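PDB 3R6O: 2-hydroxyhepta-2,4-diene-1, 7-dioateisomerase from Mycobacterium abscessus, which probably catalyses isomerisation of 2-hydroxyhepta-2,4-diene-1,7-dioate as a magnesium-binding member of the fumarylacetoacetate hydrolase family. Local coordinates for residues T233-E241 against G252-A262. Residues are numbered along the deposited sequence; the frame is centred on the assembly and turned at random.
Sequences TTFETFDFE and GSTVDMTLGFA
The contact closes the open end of an antiparallel beta hairpin (strands 239-244 and 247-253) of the fumarylacetoacetate hydrolase fold and takes in the chain that leads on from it to helix 261-269. Phe240 and Gly252 form a hydrogen-bonded pair, Phe240 N to Gly252 O at 2.8 Å and Gly252 N back to Phe240 O. The Phe240 ring lies against its partner's backbone: with chi1 at 52°, CG sits between the backbone N and the carbonyl carbon, and the ring folds over Gly252, whose CA makes a CH-pi contact with one face, 4.0 Å from the centroid. The Phe240 side chain also touches Ile159 and Ile161 of strand 155-165, which carries the magnesium ligand Glu160. On the face that carries Asp239 and Ser253, a non-hydrogen-bonded pair, Ser253 OG gives a weak bond to Asp239 OD1.

Where the strand gives way to a 3-10 turn, Thr254 adds two more bonds. Its N donates to Phe238 O at 3.0 Å, while its OG1, in place of a backbone carbonyl, accepts a nearly straight bond (168°) from Phe238 N. A water joins this OG1 to Thr237 OG1. Farther along, Phe261 CE2 meets the Phe238 ring at its edge, 4.0 Å from Phe238 CE2, and Tyr184 packs against both rings. Phe235 closes over the helix start: Ala262 CB touches its CE2, and Phe261 CB rests over the ring face, 3.6 Å from the Phe235 centroid.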
ATOM      1  N   THR A 233     -20.441   3.965  20.905  1.00 33.21           N
ATOM      2  CA  THR A 233     -20.472   5.351  20.401  1.00 33.13           C
ATOM      3  C   THR A 233     -19.123   6.052  20.512  1.00 32.13           C
ATOM      4  O   THR A 233     -18.937   7.163  19.973  1.00 31.90           O
ATOM      5  CB  THR A 233     -21.541   6.184  21.130  1.00 34.53           C
ATOM      6  OG1 THR A 233     -21.307   6.156  22.550  1.00 35.05           O
ATOM      7  CG2 THR A 233     -22.911   5.624  20.820  1.00 36.51           C
ATOM      8  N   THR A 234     -18.177   5.392  21.182  1.00 31.59           N
ATOM      9  CA  THR A 234     -16.823   5.889  21.294  1.00 30.68           C
ATOM     10  C   THR A 234     -15.859   4.726  21.089  1.00 29.71           C
ATOM     11  O   THR A 234     -16.271   3.566  20.959  1.00 29.82           O
ATOM     12  CB  THR A 234     -16.554   6.491  22.667  1.00 31.28           C
ATOM     13  OG1 THR A 234     -16.855   5.508  23.662  1.00 33.45           O
ATOM     14  CG2 THR A 234     -17.390   7.746  22.896  1.00 32.29           C
ATOM     15  N   PHE A 235     -14.577   5.032  21.051  1.00 28.85           N
ATOM     16  CA  PHE A 235     -13.565   3.978  20.961  1.00 28.00           C
ATOM     17  C   PHE A 235     -13.368   3.319  22.312  1.00 28.42           C
ATOM     18  O   PHE A 235     -13.658   3.918  23.356  1.00 29.20           O
ATOM     19  CB  PHE A 235     -12.239   4.540  20.422  1.00 27.02           C
ATOM     20  CG  PHE A 235     -12.300   4.857  18.963  1.00 26.49           C
ATOM     21  CD1 PHE A 235     -12.046   3.871  18.014  1.00 25.84           C
ATOM     22  CD2 PHE A 235     -12.700   6.108  18.533  1.00 26.75           C
ATOM     23  CE1 PHE A 235     -12.186   4.154  16.677  1.00 25.48           C
ATOM     24  CE2 PHE A 235     -12.813   6.390  17.216  1.00 26.35           C
ATOM     25  CZ  PHE A 235     -12.542   5.420  16.278  1.00 25.71           C
ATOM     26  N   GLU A 236     -12.934   2.067  22.280  1.00 28.00           N
ATOM     27  CA  GLU A 236     -12.683   1.306  23.482  1.00 28.36           C
ATOM     28  C   GLU A 236     -11.225   1.455  23.881  1.00 27.68           C
ATOM     29  O   GLU A 236     -10.407   2.035  23.158  1.00 26.91           O
ATOM     30  CB  GLU A 236     -13.022  -0.176  23.280  1.00 28.41           C
ATOM     31  CG  GLU A 236     -14.497  -0.436  22.924  1.00 29.25           C
ATOM     32  CD  GLU A 236     -14.983  -1.804  23.345  1.00 31.48           C
ATOM     33  OE1 GLU A 236     -14.309  -2.476  24.156  1.00 31.32           O
ATOM     34  OE2 GLU A 236     -16.078  -2.195  22.895  1.00 33.77           O
ATOM     35  N   THR A 237     -10.953   0.990  25.078  1.00 28.09           N
ATOM     36  CA  THR A 237      -9.621   0.981  25.661  1.00 27.65           C
ATOM     37  C   THR A 237      -9.128  -0.463  25.701  1.00 27.28           C
ATOM     38  O   THR A 237      -9.915  -1.396  25.948  1.00 27.80           O
ATOM     39  CB  THR A 237      -9.723   1.633  27.027  1.00 28.53           C
ATOM     40  OG1 THR A 237     -10.020   3.030  26.817  1.00 28.78           O
ATOM     41  CG2 THR A 237      -8.449   1.485  27.851  1.00 28.33           C
ATOM     42  N   PHE A 238      -7.827  -0.648  25.420  1.00 26.46           N
ATOM     43  CA  PHE A 238      -7.201  -1.967  25.482  1.00 26.13           C
ATOM     44  C   PHE A 238      -5.916  -1.954  26.283  1.00 25.95           C
ATOM     45  O   PHE A 238      -5.196  -0.951  26.304  1.00 25.73           O
ATOM     46  CB  PHE A 238      -6.893  -2.477  24.089  1.00 25.31           C
ATOM     47  CG  PHE A 238      -8.066  -2.462  23.209  1.00 25.48           C
ATOM     48  CD1 PHE A 238      -8.874  -3.575  23.073  1.00 25.87           C
ATOM     49  CD2 PHE A 238      -8.408  -1.301  22.555  1.00 27.64           C
ATOM     50  CE1 PHE A 238      -9.991  -3.520  22.287  1.00 26.17           C
ATOM     51  CE2 PHE A 238      -9.504  -1.253  21.755  1.00 27.05           C
ATOM     52  CZ  PHE A 238     -10.298  -2.360  21.621  1.00 28.16           C
ATOM     53  N   ASP A 239      -5.658  -3.064  26.965  1.00 26.16           N
ATOM     54  CA  ASP A 239      -4.374  -3.277  27.638  1.00 25.98           C
ATOM     55  C   ASP A 239      -3.738  -4.464  26.980  1.00 25.38           C
ATOM     56  O   ASP A 239      -4.393  -5.463  26.752  1.00 25.55           O
ATOM     57  CB  ASP A 239      -4.576  -3.547  29.123  1.00 26.87           C
ATOM     58  CG  ASP A 239      -5.151  -2.346  29.854  1.00 30.25           C
ATOM     59  OD1 ASP A 239      -4.611  -1.212  29.695  1.00 35.89           O
ATOM     60  OD2 ASP A 239      -6.151  -2.526  30.575  1.00 34.18           O
ATOM     61  N   PHE A 240      -2.459  -4.377  26.654  1.00 24.76           N
ATOM     62  CA  PHE A 240      -1.868  -5.435  25.846  1.00 24.20           C
ATOM     63  C   PHE A 240      -0.425  -5.698  26.255  1.00 23.98           C
ATOM     64  O   PHE A 240       0.261  -4.799  26.747  1.00 24.03           O
ATOM     65  CB  PHE A 240      -1.986  -5.092  24.348  1.00 23.56           C
ATOM     66  CG  PHE A 240      -1.467  -3.717  23.992  1.00 23.23           C
ATOM     67  CD1 PHE A 240      -0.199  -3.561  23.496  1.00 22.70           C
ATOM     68  CD2 PHE A 240      -2.226  -2.574  24.239  1.00 23.59           C
ATOM     69  CE1 PHE A 240       0.296  -2.299  23.176  1.00 22.50           C
ATOM     70  CE2 PHE A 240      -1.723  -1.279  23.947  1.00 23.39           C
ATOM     71  CZ  PHE A 240      -0.465  -1.148  23.427  1.00 22.86           C
ATOM     72  N   GLU A 241       0.043  -6.917  26.019  1.00 23.80           N
ATOM     73  CA  GLU A 241       1.413  -7.263  26.330  1.00 23.63           C
ATOM     74  C   GLU A 241       2.038  -8.173  25.303  1.00 23.13           C
ATOM     75  O   GLU A 241       1.363  -8.961  24.672  1.00 23.09           O
ATOM     76  CB  GLU A 241       1.488  -7.901  27.714  1.00 24.30           C
ATOM     77  CG  GLU A 241       1.111  -9.382  27.747  1.00 24.54           C
ATOM     78  CD  GLU A 241       1.386 -10.019  29.101  1.00 28.13           C
ATOM     79  OE1 GLU A 241       1.272  -9.313  30.125  1.00 32.50           O
ATOM     80  OE2 GLU A 241       1.728 -11.222  29.125  1.00 27.92           O
ATOM     81  N   GLY A 252       1.514  -2.279  27.269  1.00 24.17           N
ATOM     82  CA  GLY A 252       0.895  -1.012  26.985  1.00 24.28           C
ATOM     83  C   GLY A 252      -0.587  -0.969  27.281  1.00 24.77           C
ATOM     84  O   GLY A 252      -1.245  -2.010  27.454  1.00 24.92           O
ATOM     85  N   SER A 253      -1.067   0.264  27.379  1.00 25.11           N
ATOM     86  CA  SER A 253      -2.474   0.620  27.448  1.00 25.59           C
ATOM     87  C   SER A 253      -2.731   1.729  26.406  1.00 25.28           C
ATOM     88  O   SER A 253      -1.949   2.666  26.275  1.00 25.18           O
ATOM     89  CB  SER A 253      -2.782   1.168  28.834  1.00 26.57           C
ATOM     90  OG  SER A 253      -4.095   1.730  28.925  1.00 27.36           O
ATOM     91  N   THR A 254      -3.850   1.662  25.692  1.00 25.24           N
ATOM     92  CA  THR A 254      -4.144   2.681  24.695  1.00 25.00           C
ATOM     93  C   THR A 254      -4.346   4.102  25.289  1.00 25.67           C
ATOM     94  O   THR A 254      -4.318   5.094  24.556  1.00 25.52           O
ATOM     95  CB  THR A 254      -5.325   2.242  23.802  1.00 24.90           C
ATOM     96  OG1 THR A 254      -6.491   2.033  24.605  1.00 25.73           O
ATOM     97  CG2 THR A 254      -4.920   0.924  23.039  1.00 24.22           C
ATOM     98  N   VAL A 255      -4.444   4.224  26.614  1.00 26.47           N
ATOM     99  CA  VAL A 255      -4.548   5.537  27.245  1.00 27.22           C
ATOM    100  C   VAL A 255      -3.250   6.324  27.130  1.00 26.99           C
ATOM    101  O   VAL A 255      -3.236   7.532  27.350  1.00 27.52           O
ATOM    102  CB  VAL A 255      -4.931   5.469  28.753  1.00 28.25           C
ATOM    103  CG1 VAL A 255      -6.293   4.818  28.922  1.00 28.69           C
ATOM    104  CG2 VAL A 255      -3.861   4.759  29.569  1.00 28.21           C
ATOM    105  N   ASP A 256      -2.161   5.639  26.799  1.00 26.29           N
ATOM    106  CA  ASP A 256      -0.869   6.308  26.672  1.00 26.14           C
ATOM    107  C   ASP A 256      -0.580   6.760  25.255  1.00 25.45           C
ATOM    108  O   ASP A 256       0.493   7.318  24.967  1.00 25.32           O
ATOM    109  CB  ASP A 256       0.243   5.406  27.202  1.00 25.96           C
ATOM    110  CG  ASP A 256       0.164   5.248  28.711  1.00 26.82           C
ATOM    111  OD1 ASP A 256       0.088   6.311  29.389  1.00 27.62           O
ATOM    112  OD2 ASP A 256       0.172   4.096  29.218  1.00 26.78           O
ATOM    113  N   MET A 257      -1.534   6.533  24.355  1.00 25.08           N
ATOM    114  CA  MET A 257      -1.360   7.013  22.998  1.00 24.51           C
ATOM    115  C   MET A 257      -1.320   8.544  22.987  1.00 25.02           C
ATOM    116  O   MET A 257      -2.154   9.231  23.558  1.00 25.74           O
ATOM    117  CB  MET A 257      -2.449   6.485  22.094  1.00 24.16           C
ATOM    118  CG  MET A 257      -2.438   4.975  21.901  1.00 23.66           C
ATOM    119  SD  MET A 257      -4.067   4.401  21.336  1.00 26.29           S
ATOM    120  CE  MET A 257      -3.975   4.789  19.615  1.00 23.07           C
ATOM    121  N   THR A 258      -0.304   9.068  22.327  1.00 24.73           N
ATOM    122  CA  THR A 258      -0.186  10.502  22.104  1.00 25.18           C
ATOM    123  C   THR A 258      -1.403  10.940  21.285  1.00 25.15           C
ATOM    124  O   THR A 258      -2.106  11.881  21.630  1.00 25.85           O
ATOM    125  CB  THR A 258       1.078  10.775  21.298  1.00 24.78           C
ATOM    126  OG1 THR A 258       2.214  10.343  22.042  1.00 26.58           O
ATOM    127  CG2 THR A 258       1.188  12.234  20.921  1.00 26.22           C
ATOM    128  N   LEU A 259      -1.657  10.221  20.204  1.00 24.40           N
ATOM    129  CA  LEU A 259      -2.891  10.390  19.472  1.00 24.39           C
ATOM    130  C   LEU A 259      -3.811   9.207  19.740  1.00 24.29           C
ATOM    131  O   LEU A 259      -3.509   8.074  19.330  1.00 23.68           O
ATOM    132  CB  LEU A 259      -2.583  10.465  17.991  1.00 23.74           C
ATOM    133  CG  LEU A 259      -1.775  11.668  17.524  1.00 23.88           C
ATOM    134  CD1 LEU A 259      -1.738  11.624  15.988  1.00 26.04           C
ATOM    135  CD2 LEU A 259      -2.418  12.970  18.007  1.00 27.64           C
ATOM    136  N   GLY A 260      -4.956   9.467  20.364  1.00 24.98           N
ATOM    137  CA  GLY A 260      -5.979   8.423  20.549  1.00 25.05           C
ATOM    138  C   GLY A 260      -6.570   7.924  19.244  1.00 24.54           C
ATOM    139  O   GLY A 260      -6.371   8.542  18.171  1.00 24.21           O
ATOM    140  N   PHE A 261      -7.306   6.814  19.322  1.00 24.56           N
ATOM    141  CA  PHE A 261      -7.937   6.194  18.118  1.00 24.20           C
ATOM    142  C   PHE A 261      -8.643   7.180  17.174  1.00 24.37           C
ATOM    143  O   PHE A 261      -8.431   7.159  15.943  1.00 23.84           O
ATOM    144  CB  PHE A 261      -8.935   5.092  18.510  1.00 24.58           C
ATOM    145  CG  PHE A 261      -8.298   3.838  19.030  1.00 24.29           C
ATOM    146  CD1 PHE A 261      -7.485   3.032  18.188  1.00 23.52           C
ATOM    147  CD2 PHE A 261      -8.496   3.440  20.340  1.00 24.85           C
ATOM    148  CE1 PHE A 261      -6.902   1.869  18.685  1.00 23.32           C
ATOM    149  CE2 PHE A 261      -7.927   2.276  20.837  1.00 24.65           C
ATOM    150  CZ  PHE A 261      -7.125   1.484  20.012  1.00 23.88           C
ATOM    151  N   ALA A 262      -9.462   8.061  17.737  1.00 25.15           N
ATOM    152  CA  ALA A 262     -10.195   9.010  16.919  1.00 25.43           C
ATOM    153  C   ALA A 262      -9.246   9.982  16.216  1.00 25.01           C
ATOM    154  O   ALA A 262      -9.374  10.238  15.029  1.00 24.72           O
ATOM    155  CB  ALA A 262     -11.293   9.745  17.782  1.00 26.51           C
TER
HETATM  156  O   HOH W   1      -7.766   4.314  25.188  1.00 28.82           O